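Local coordinates for nucleoporin NUP82 (Saccharomyces cerevisiae, PDB 3PBP), which is a structural constituent of the nuclear pore complex, represented here by the N-terminal domain of the protein, which interacts with NUP116, at residues Tyr46-Asp51 / Ile429-Gln434; Thr183-Ser188 / Leu192-Leu197; Leu350-Lys355 / Met387-Thr392. The protein carries 1 engineered substitution. One frame throughout, in Å; residues are numbered along the deposited sequence.

Contact 1: residues Tyr46-Asp51 / Ile429-Gln434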
loop_
_atom_site.group_PDB
_atom_site.type_symbol
_atom_site.label_atom_id
_atom_site.label_comp_id
_atom_site.label_asym_id
_atom_site.label_seq_id
_atom_site.Cartn_x
_atom_site.Cartn_y
_atom_site.Cartn_z
ATOM N N TYR A 46 -24.138 6.808 -20.692
ATOM C CA TYR A 46 -24.346 7.402 -21.996
ATOM C C TYR A 46 -23.024 7.581 -22.707
ATOM O O TYR A 46 -22.085 8.145 -22.145
ATOM C CB TYR A 46 -25.041 8.748 -21.807
ATOM C CG TYR A 46 -25.127 9.652 -23.008
ATOM C CD1 TYR A 46 -26.020 9.398 -24.049
ATOM C CD2 TYR A 46 -24.362 10.807 -23.067
ATOM C CE1 TYR A 46 -26.156 10.290 -25.121
ATOM C CE2 TYR A 46 -24.483 11.700 -24.122
ATOM C CZ TYR A 46 -25.379 11.442 -25.145
ATOM O OH TYR A 46 -25.479 12.351 -26.178
ATOM N N ASN A 47 -22.941 7.073 -23.934
ATOM C CA ASN A 47 -21.729 7.229 -24.715
ATOM C C ASN A 47 -21.900 8.451 -25.609
ATOM O O ASN A 47 -22.663 8.442 -26.571
ATOM C CB ASN A 47 -21.441 5.997 -25.567
ATOM C CG ASN A 47 -20.148 6.126 -26.332
ATOM O OD1 ASN A 47 -19.961 7.070 -27.092
ATOM N ND2 ASN A 47 -19.242 5.188 -26.124
ATOM N N VAL A 48 -21.179 9.504 -25.257
ATOM C CA VAL A 48 -21.197 10.766 -25.965
ATOM C C VAL A 48 -21.066 10.699 -27.499
ATOM O O VAL A 48 -21.623 11.553 -28.196
ATOM C CB VAL A 48 -20.096 11.677 -25.365
ATOM C CG1 VAL A 48 -19.734 12.791 -26.312
ATOM C CG2 VAL A 48 -20.588 12.243 -24.040
ATOM N N LEU A 49 -20.361 9.702 -28.031
ATOM C CA LEU A 49 -20.173 9.613 -29.478
ATOM C C LEU A 49 -21.041 8.565 -30.159
ATOM O O LEU A 49 -21.216 8.586 -31.385
ATOM C CB LEU A 49 -18.723 9.268 -29.798
ATOM C CG LEU A 49 -17.604 10.037 -29.118
ATOM C CD1 LEU A 49 -16.271 9.399 -29.484
ATOM C CD2 LEU A 49 -17.666 11.511 -29.518
ATOM N N THR A 50 -21.597 7.667 -29.359
ATOM C CA THR A 50 -22.377 6.541 -29.865
ATOM C C THR A 50 -23.893 6.512 -29.696
ATOM O O THR A 50 -24.605 5.993 -30.566
ATOM C CB THR A 50 -21.817 5.251 -29.247
ATOM O OG1 THR A 50 -20.672 4.846 -29.997
ATOM C CG2 THR A 50 -22.884 4.133 -29.183
ATOM N N ASP A 51 -24.387 7.026 -28.571
ATOM C CA ASP A 51 -25.819 7.011 -28.312
ATOM C C ASP A 51 -26.503 8.327 -28.651
ATOM O O ASP A 51 -25.857 9.341 -28.941
ATOM C CB ASP A 51 -26.100 6.697 -26.840
ATOM C CG ASP A 51 -25.345 5.488 -26.334
ATOM O OD1 ASP A 51 -25.189 4.514 -27.102
ATOM O OD2 ASP A 51 -24.921 5.504 -25.158
ATOM N N ILE A 429 -14.551 15.043 -18.649
ATOM C CA ILE A 429 -15.474 14.854 -19.754
ATOM C C ILE A 429 -15.007 15.596 -20.999
ATOM O O ILE A 429 -14.879 16.819 -20.995
ATOM C CB ILE A 429 -16.873 15.339 -19.385
ATOM C CG1 ILE A 429 -17.399 14.508 -18.221
ATOM C CG2 ILE A 429 -17.796 15.237 -20.585
ATOM C CD1 ILE A 429 -18.708 14.998 -17.673
ATOM N N ASN A 430 -14.747 14.845 -22.062
ATOM C CA ASN A 430 -14.293 15.430 -23.305
ATOM C C ASN A 430 -15.521 15.689 -24.157
ATOM O O ASN A 430 -16.113 14.761 -24.699
ATOM C CB ASN A 430 -13.348 14.471 -24.020
ATOM C CG ASN A 430 -12.419 15.184 -24.974
ATOM O OD1 ASN A 430 -12.864 15.944 -25.836
ATOM N ND2 ASN A 430 -11.114 14.954 -24.821
ATOM N N TRP A 431 -15.912 16.952 -24.276
ATOM C CA TRP A 431 -17.098 17.287 -25.052
ATOM C C TRP A 431 -16.861 18.325 -26.147
ATOM O O TRP A 431 -16.504 19.479 -25.874
ATOM C CB TRP A 431 -18.205 17.773 -24.118
ATOM C CG TRP A 431 -19.586 17.555 -24.670
ATOM C CD1 TRP A 431 -20.192 16.351 -24.938
ATOM C CD2 TRP A 431 -20.537 18.565 -25.005
ATOM N NE1 TRP A 431 -21.463 16.558 -25.420
ATOM C CE2 TRP A 431 -21.700 17.907 -25.472
ATOM C CE3 TRP A 431 -20.520 19.963 -24.961
ATOM C CZ2 TRP A 431 -22.831 18.603 -25.888
ATOM C CZ3 TRP A 431 -21.647 20.654 -25.376
ATOM C CH2 TRP A 431 -22.788 19.973 -25.836
ATOM N N ASN A 432 -17.079 17.900 -27.389
ATOM C CA ASN A 432 -16.898 18.759 -28.553
ATOM C C ASN A 432 -15.590 19.551 -28.496
ATOM O O ASN A 432 -15.589 20.780 -28.391
ATOM C CB ASN A 432 -18.097 19.707 -28.705
ATOM C CG ASN A 432 -19.416 18.960 -28.786
ATOM O OD1 ASN A 432 -19.486 17.854 -29.325
ATOM N ND2 ASN A 432 -20.472 19.567 -28.262
ATOM N N ASP A 433 -14.482 18.821 -28.561
ATOM C CA ASP A 433 -13.152 19.406 -28.537
ATOM C C ASP A 433 -12.809 20.233 -27.310
ATOM O O ASP A 433 -11.888 21.050 -27.349
ATOM C CB ASP A 433 -12.934 20.255 -29.787
ATOM C CG ASP A 433 -12.152 19.521 -30.860
ATOM O OD1 ASP A 433 -11.007 19.094 -30.572
ATOM O OD2 ASP A 433 -12.675 19.372 -31.987
ATOM N N GLN A 434 -13.538 20.033 -26.223
ATOM C CA GLN A 434 -13.254 20.770 -25.002
ATOM C C GLN A 434 -13.298 19.881 -23.781
ATOM O O GLN A 434 -14.362 19.399 -23.391
ATOM C CB GLN A 434 -14.240 21.924 -24.820
ATOM C CG GLN A 434 -13.788 23.226 -25.461
ATOM C CD GLN A 434 -14.673 24.399 -25.070
ATOM O OE1 GLN A 434 -14.837 24.700 -23.880
ATOM N NE2 GLN A 434 -15.251 25.068 -26.066
#
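Val48 and Trp431 carry the one apolar side-chain contact between residues 46-51 and 429-434. Val48 CG1 lies 3.8 Å from Trp431 CD1, coming in at the edge of the indole and near its plane, and the two side chains cross at about a right angle. Val48 has CG1 opposite its own backbone N (chi1 161°), which directs that methyl to the indole edge while CG2 stays beside the backbone N. Asn430 O is a looser neighbour of the same methyl, 4.4 Å from Val48 CG1.

No hydrogen bond joins the two segments; the polar groups shape each turn separately. On the valine side Asn47 organises an Asx turn. Asn47 OD1 accepts from Leu49 N at 2.8 Å in the carbonyl plane, and from Thr50 N at 2.9 Å from above that plane, so two donors grip one oxygen. Asn47 N in turn gives a nearly straight bond to Asp51 OD2 (2.8 Å, 170° at the hydrogen). On the tryptophan side Trp431 N donates to Gln434 O at 3.0 Å and a weak Gln434 N to Trp431 O bond returns, pairing the residues that flank the turn at Asn432 and Asp433; Asn432 ND2 sits over one face of the indole toward its rim.

Backbone hydrogen bonds tie Val48 to Thr33 and Asn430 to Gly32, so the turn before strand 34-39 bridges the two sides, while Trp431 also packs on Leu7. The contact thus joins the first and last of the seven sheets of the propeller at its surface. Its chemistry implies a modest, purely van der Waals touch between two turns, each with its own internal hydrogen bonds, with directional bonding between the sheets left to the neighbouring backbone.

Contact 2: residues Thr183-Ser188 / Leu192-Leu197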
loop_
_atom_site.group_PDB
_atom_site.type_symbol
_atom_site.label_atom_id
_atom_site.label_comp_id
_atom_site.label_asym_id
_atom_site.label_seq_id
_atom_site.Cartn_x
_atom_site.Cartn_y
_atom_site.Cartn_z
ATOM N N THR A 183 -3.036 3.935 6.345
ATOM C CA THR A 183 -4.075 4.951 6.153
ATOM C C THR A 183 -4.529 4.995 4.716
ATOM O O THR A 183 -5.675 5.362 4.441
ATOM C CB THR A 183 -3.592 6.390 6.412
ATOM O OG1 THR A 183 -2.805 6.425 7.596
ATOM C CG2 THR A 183 -4.790 7.335 6.563
ATOM N N ASP A 184 -3.621 4.665 3.799
ATOM C CA ASP A 184 -3.937 4.735 2.382
ATOM C C ASP A 184 -3.151 3.731 1.555
ATOM O O ASP A 184 -2.131 3.195 1.974
ATOM C CB ASP A 184 -3.688 6.163 1.878
ATOM C CG ASP A 184 -4.494 6.502 0.631
ATOM O OD1 ASP A 184 -5.314 5.675 0.192
ATOM O OD2 ASP A 184 -4.305 7.612 0.086
ATOM N N LEU A 185 -3.664 3.500 0.358
ATOM C CA LEU A 185 -3.121 2.549 -0.596
ATOM C C LEU A 185 -3.135 3.217 -1.954
ATOM O O LEU A 185 -4.024 4.027 -2.252
ATOM C CB LEU A 185 -4.035 1.340 -0.657
ATOM C CG LEU A 185 -3.479 -0.001 -0.246
ATOM C CD1 LEU A 185 -2.745 0.133 1.077
ATOM C CD2 LEU A 185 -4.629 -0.983 -0.162
ATOM N N GLU A 186 -2.172 2.855 -2.784
ATOM C CA GLU A 186 -2.083 3.441 -4.105
ATOM C C GLU A 186 -1.189 2.585 -4.985
ATOM O O GLU A 186 -0.115 2.154 -4.581
ATOM C CB GLU A 186 -1.530 4.875 -3.984
ATOM C CG GLU A 186 -1.352 5.660 -5.286
ATOM C CD GLU A 186 -2.654 5.890 -6.048
ATOM O OE1 GLU A 186 -3.707 6.065 -5.392
ATOM O OE2 GLU A 186 -2.613 5.912 -7.307
ATOM N N PHE A 187 -1.648 2.325 -6.196
ATOM C CA PHE A 187 -0.863 1.542 -7.126
ATOM C C PHE A 187 0.129 2.416 -7.883
ATOM O O PHE A 187 -0.154 3.559 -8.232
ATOM C CB PHE A 187 -1.773 0.851 -8.135
ATOM C CG PHE A 187 -2.253 -0.499 -7.702
ATOM C CD1 PHE A 187 -1.454 -1.628 -7.872
ATOM C CD2 PHE A 187 -3.515 -0.651 -7.123
ATOM C CE1 PHE A 187 -1.906 -2.906 -7.467
ATOM C CE2 PHE A 187 -3.971 -1.926 -6.715
ATOM C CZ PHE A 187 -3.162 -3.054 -6.889
ATOM N N SER A 188 1.302 1.860 -8.121
ATOM C CA SER A 188 2.313 2.543 -8.883
ATOM C C SER A 188 1.818 2.502 -10.321
ATOM O O SER A 188 1.029 1.632 -10.678
ATOM C CB SER A 188 3.632 1.797 -8.787
ATOM O OG SER A 188 4.541 2.322 -9.729
ATOM N N LEU A 192 2.574 -3.156 -11.324
ATOM C CA LEU A 192 2.990 -4.326 -10.549
ATOM C C LEU A 192 3.315 -4.030 -9.080
ATOM O O LEU A 192 3.597 -4.949 -8.304
ATOM C CB LEU A 192 4.218 -4.952 -11.207
ATOM C CG LEU A 192 4.113 -5.137 -12.725
ATOM C CD1 LEU A 192 5.473 -5.479 -13.303
ATOM C CD2 LEU A 192 3.082 -6.232 -13.044
ATOM N N THR A 193 3.260 -2.757 -8.694
ATOM C CA THR A 193 3.609 -2.366 -7.333
ATOM C C THR A 193 2.498 -1.697 -6.557
ATOM O O THR A 193 1.785 -0.858 -7.093
ATOM C CB THR A 193 4.811 -1.403 -7.354
ATOM O OG1 THR A 193 5.941 -2.056 -7.946
ATOM C CG2 THR A 193 5.165 -0.964 -5.950
ATOM N N LEU A 194 2.362 -2.051 -5.286
ATOM C CA LEU A 194 1.345 -1.439 -4.443
ATOM C C LEU A 194 2.027 -0.695 -3.290
ATOM O O LEU A 194 2.693 -1.305 -2.454
ATOM C CB LEU A 194 0.387 -2.505 -3.899
ATOM C CG LEU A 194 -0.706 -2.002 -2.965
ATOM C CD1 LEU A 194 -1.617 -1.019 -3.707
ATOM C CD2 LEU A 194 -1.506 -3.190 -2.428
ATOM N N TYR A 195 1.875 0.627 -3.268
ATOM C CA TYR A 195 2.460 1.457 -2.219
ATOM C C TYR A 195 1.481 1.590 -1.052
ATOM O O TYR A 195 0.291 1.796 -1.267
ATOM C CB TYR A 195 2.770 2.863 -2.748
ATOM C CG TYR A 195 3.946 2.975 -3.682
ATOM C CD1 TYR A 195 5.240 2.782 -3.231
ATOM C CD2 TYR A 195 3.759 3.340 -5.012
ATOM C CE1 TYR A 195 6.328 2.955 -4.077
ATOM C CE2 TYR A 195 4.833 3.517 -5.870
ATOM C CZ TYR A 195 6.118 3.324 -5.394
ATOM O OH TYR A 195 7.188 3.521 -6.232
ATOM N N CYS A 196 1.985 1.486 0.170
ATOM C CA CYS A 196 1.154 1.611 1.367
ATOM C C CYS A 196 1.683 2.726 2.231
ATOM O O CYS A 196 2.879 2.788 2.487
ATOM C CB CYS A 196 1.193 0.327 2.193
ATOM S SG CYS A 196 0.642 -1.118 1.275
ATOM N N LEU A 197 0.795 3.601 2.675
ATOM C CA LEU A 197 1.175 4.701 3.555
ATOM C C LEU A 197 0.688 4.347 4.964
ATOM O O LEU A 197 -0.515 4.278 5.204
ATOM C CB LEU A 197 0.511 5.995 3.103
ATOM C CG LEU A 197 0.853 7.227 3.942
ATOM C CD1 LEU A 197 2.285 7.645 3.662
ATOM C CD2 LEU A 197 -0.094 8.362 3.610
#
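Phe187 and Leu194 face each other as a non-hydrogen-bonded pair of an antiparallel hairpin, and Leu194 CD1 sits over the centre of the Phe187 ring. The CH-pi contact is almost axial: this methyl is 3.8 Å from the ring centroid and 7° off its normal. Leu194 holds CG opposite its backbone N (chi1 178°), which carries the branch toward strand 182-187, where CD1 meets the ring and also comes within 4.1 Å of Leu185 CG. On the same face of the sheet Leu185 CD1 touches Cys196 SG at 3.6 Å, so the four residues form a continuous apolar row. Phe187 also meets the ring of His133 and packs on Pro134. Replacing Phe187 by alanine would probably leave Leu194 CD1 without the ring face it rests on and open a gap beside Pro134.

The other face carries Asp184, Glu186, Tyr195 and Leu197. Beyond Glu186, Ser188 CB approaches the Tyr195 ring, 3.6 Å from CE2. Asp184 directs its carboxylate away from strand 194-198, to Lys129 and strand 299-306: OD1 forms a salt bridge with Lys129 and OD2 accepts from Ile302 N, which probably offsets the cost of burying the carboxylate.

Backbone bonds set this register. Tyr195 N donates to Glu186 O at 2.8 Å and Glu186 N returns to Tyr195 O; nearer the turn, Ser188 N meets Thr193 O at 2.9 Å in a practically straight bond (178°). At the far end Thr183 N and, weakly, Asp184 N both point to Leu197 O, a classic beta bulge. Strand 204-208 continues the sheet beyond strand 194-198, giving the up-and-down antiparallel meander typical of a beta-propeller blade.

Contact 3: residues Leu350-Lys355 / Met387-Thr392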
loop_
_atom_site.group_PDB
_atom_site.type_symbol
_atom_site.label_atom_id
_atom_site.label_comp_id
_atom_site.label_asym_id
_atom_site.label_seq_id
_atom_site.Cartn_x
_atom_site.Cartn_y
_atom_site.Cartn_z
ATOM N N LEU A 350 13.123 13.449 -2.256
ATOM C CA LEU A 350 12.222 14.606 -2.226
ATOM C C LEU A 350 12.573 15.587 -3.326
ATOM O O LEU A 350 13.715 16.019 -3.413
ATOM C CB LEU A 350 12.318 15.348 -0.890
ATOM C CG LEU A 350 11.404 16.573 -0.769
ATOM C CD1 LEU A 350 10.098 16.170 -0.101
ATOM C CD2 LEU A 350 12.075 17.640 0.049
ATOM N N ILE A 351 11.596 15.937 -4.156
ATOM C CA ILE A 351 11.811 16.892 -5.242
ATOM C C ILE A 351 11.277 18.264 -4.856
ATOM O O ILE A 351 11.871 19.283 -5.184
ATOM C CB ILE A 351 11.109 16.444 -6.532
ATOM C CG1 ILE A 351 11.830 15.230 -7.125
ATOM C CG2 ILE A 351 11.096 17.575 -7.530
ATOM C CD1 ILE A 351 11.175 14.670 -8.375
ATOM N N GLU A 352 10.149 18.281 -4.158
ATOM C CA GLU A 352 9.539 19.528 -3.722
ATOM C C GLU A 352 8.514 19.335 -2.595
ATOM O O GLU A 352 7.971 18.245 -2.390
ATOM C CB GLU A 352 8.856 20.224 -4.909
ATOM C CG GLU A 352 7.676 21.104 -4.492
ATOM C CD GLU A 352 7.008 21.813 -5.644
ATOM O OE1 GLU A 352 6.709 21.141 -6.656
ATOM O OE2 GLU A 352 6.775 23.040 -5.522
ATOM N N ARG A 353 8.271 20.410 -1.856
ATOM C CA ARG A 353 7.283 20.400 -0.799
ATOM C C ARG A 353 6.293 21.549 -1.079
ATOM O O ARG A 353 6.694 22.663 -1.435
ATOM C CB ARG A 353 7.940 20.586 0.561
ATOM C CG ARG A 353 6.952 20.435 1.696
ATOM C CD ARG A 353 7.559 20.774 3.015
ATOM N NE ARG A 353 6.572 20.624 4.071
ATOM C CZ ARG A 353 6.771 21.009 5.327
ATOM N NH1 ARG A 353 7.926 21.568 5.668
ATOM N NH2 ARG A 353 5.821 20.833 6.238
ATOM N N VAL A 354 5.001 21.267 -0.934
ATOM C CA VAL A 354 3.967 22.261 -1.181
ATOM C C VAL A 354 3.103 22.435 0.059
ATOM O O VAL A 354 2.412 21.501 0.472
ATOM C CB VAL A 354 3.066 21.831 -2.366
ATOM C CG1 VAL A 354 1.956 22.845 -2.583
ATOM C CG2 VAL A 354 3.904 21.680 -3.626
ATOM N N LYS A 355 3.156 23.622 0.665
ATOM C CA LYS A 355 2.341 23.901 1.846
ATOM C C LYS A 355 1.086 24.633 1.392
ATOM O O LYS A 355 1.161 25.756 0.889
ATOM C CB LYS A 355 3.104 24.766 2.851
ATOM C CG LYS A 355 4.405 24.160 3.341
ATOM C CD LYS A 355 5.081 25.055 4.375
ATOM C CE LYS A 355 6.462 24.522 4.740
ATOM N NZ LYS A 355 7.176 25.393 5.711
HETATM N N MSE A 387 4.062 20.027 -14.236
HETATM C CA MSE A 387 4.590 19.700 -15.557
HETATM C C MSE A 387 5.648 20.717 -15.976
HETATM O O MSE A 387 6.317 20.546 -16.997
HETATM C CB MSE A 387 3.464 19.662 -16.595
HETATM C CG MSE A 387 2.697 18.351 -16.611
HETATM SE SE MSE A 387 3.858 16.800 -16.948
HETATM C CE MSE A 387 3.836 16.798 -18.892
ATOM N N SER A 388 5.782 21.775 -15.176
ATOM C CA SER A 388 6.757 22.837 -15.414
ATOM C C SER A 388 8.119 22.171 -15.411
ATOM O O SER A 388 8.922 22.364 -16.324
ATOM C CB SER A 388 6.706 23.877 -14.287
ATOM O OG SER A 388 5.372 24.097 -13.843
ATOM N N TRP A 389 8.361 21.370 -14.377
ATOM C CA TRP A 389 9.624 20.661 -14.229
ATOM C C TRP A 389 9.558 19.188 -14.598
ATOM O O TRP A 389 10.526 18.631 -15.113
ATOM C CB TRP A 389 10.144 20.793 -12.795
ATOM C CG TRP A 389 9.139 20.492 -11.724
ATOM C CD1 TRP A 389 8.332 21.386 -11.087
ATOM C CD2 TRP A 389 8.888 19.218 -11.109
ATOM N NE1 TRP A 389 7.601 20.755 -10.107
ATOM C CE2 TRP A 389 7.922 19.423 -10.100
ATOM C CE3 TRP A 389 9.387 17.920 -11.313
ATOM C CZ2 TRP A 389 7.446 18.380 -9.293
ATOM C CZ3 TRP A 389 8.913 16.887 -10.510
ATOM C CH2 TRP A 389 7.954 17.126 -9.515
ATOM N N ALA A 390 8.417 18.562 -14.339
ATOM C CA ALA A 390 8.249 17.139 -14.624
ATOM C C ALA A 390 8.517 16.765 -16.072
ATOM O O ALA A 390 9.091 15.715 -16.344
ATOM C CB ALA A 390 6.860 16.694 -14.232
ATOM N N SER A 391 8.101 17.622 -17.000
ATOM C CA SER A 391 8.294 17.361 -18.420
ATOM C C SER A 391 9.772 17.296 -18.777
ATOM O O SER A 391 10.183 16.504 -19.620
ATOM C CB SER A 391 7.598 18.437 -19.252
ATOM O OG SER A 391 8.038 19.726 -18.879
ATOM N N THR A 392 10.572 18.131 -18.127
ATOM C CA THR A 392 12.008 18.157 -18.367
ATOM C C THR A 392 12.654 16.953 -17.697
ATOM O O THR A 392 13.593 16.350 -18.234
ATOM C CB THR A 392 12.639 19.412 -17.776
ATOM O OG1 THR A 392 11.967 20.567 -18.291
ATOM C CG2 THR A 392 14.111 19.475 -18.121
#
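Trp389 and Ile351 meet through two torsions. Trp389 places CG between its backbone N and carbonyl carbon (chi1 49°), which throws the indole out from the first turn of helix 387-399 toward strand 347-355. Ile351 sets CG2 opposite its backbone N, and this methyl comes down over one face of the six-membered ring, 3.9 Å from the centroid and 19° off the normal. Its nearest ring atom is Trp389 CH2, at 3.7 Å from Ile351 CG2, while the other branch ends with CD1 3.8 Å from Trp389 CZ3. Across the plane, Ala390 CB lies over the opposite face toward the rim, so the indole is held between the strand and its own helix.

Glu352, extended beyond CG, crosses the indole at a slant and ends with OE1 3.6 Å from Trp389 NE1, the carboxylate plane turned 65° from that of the indole. This pair is not hydrogen-bonded; Ser412 OG mediates instead, bonded to Glu352 OE1 and weakly to Trp389 NE1. Phe386 and Phe410 meet the tryptophan as well.

Two consecutive strand residues can both face the helix because Ile351 and Glu352 stand opposite Leu326 in a classic beta bulge, which upsets the usual alternation of side chains. Ile351 packs, in addition, on an aromatic side chain of another protein's chain. The tryptophan packs against a bulged strand from a helix in the connection between strands 380-385 and 413-419, so that a blade-internal insertion packs on the preceding sheet of the beta-propeller.

From the N terminus, the chain opens contact 1 at residues 46-51, in the first sheet, and closes it only at residues 429-434, in the last; almost the whole domain lies within this loop, whose closure brings the first and last sheets of the propeller together. Inside it, contact 2 closes a tight hairpin at residues 183-197, local to one sheet near the centre of the chain. Contact 3 follows in series, linking strand 347-355 to helix 387-399 across 31 intervening residues and so joining two successive sheets. No loops cross. The contacts do not touch: centres of contacts 2 and 3 are about 21 Å apart, and each lies about 32 Å from that of contact 1.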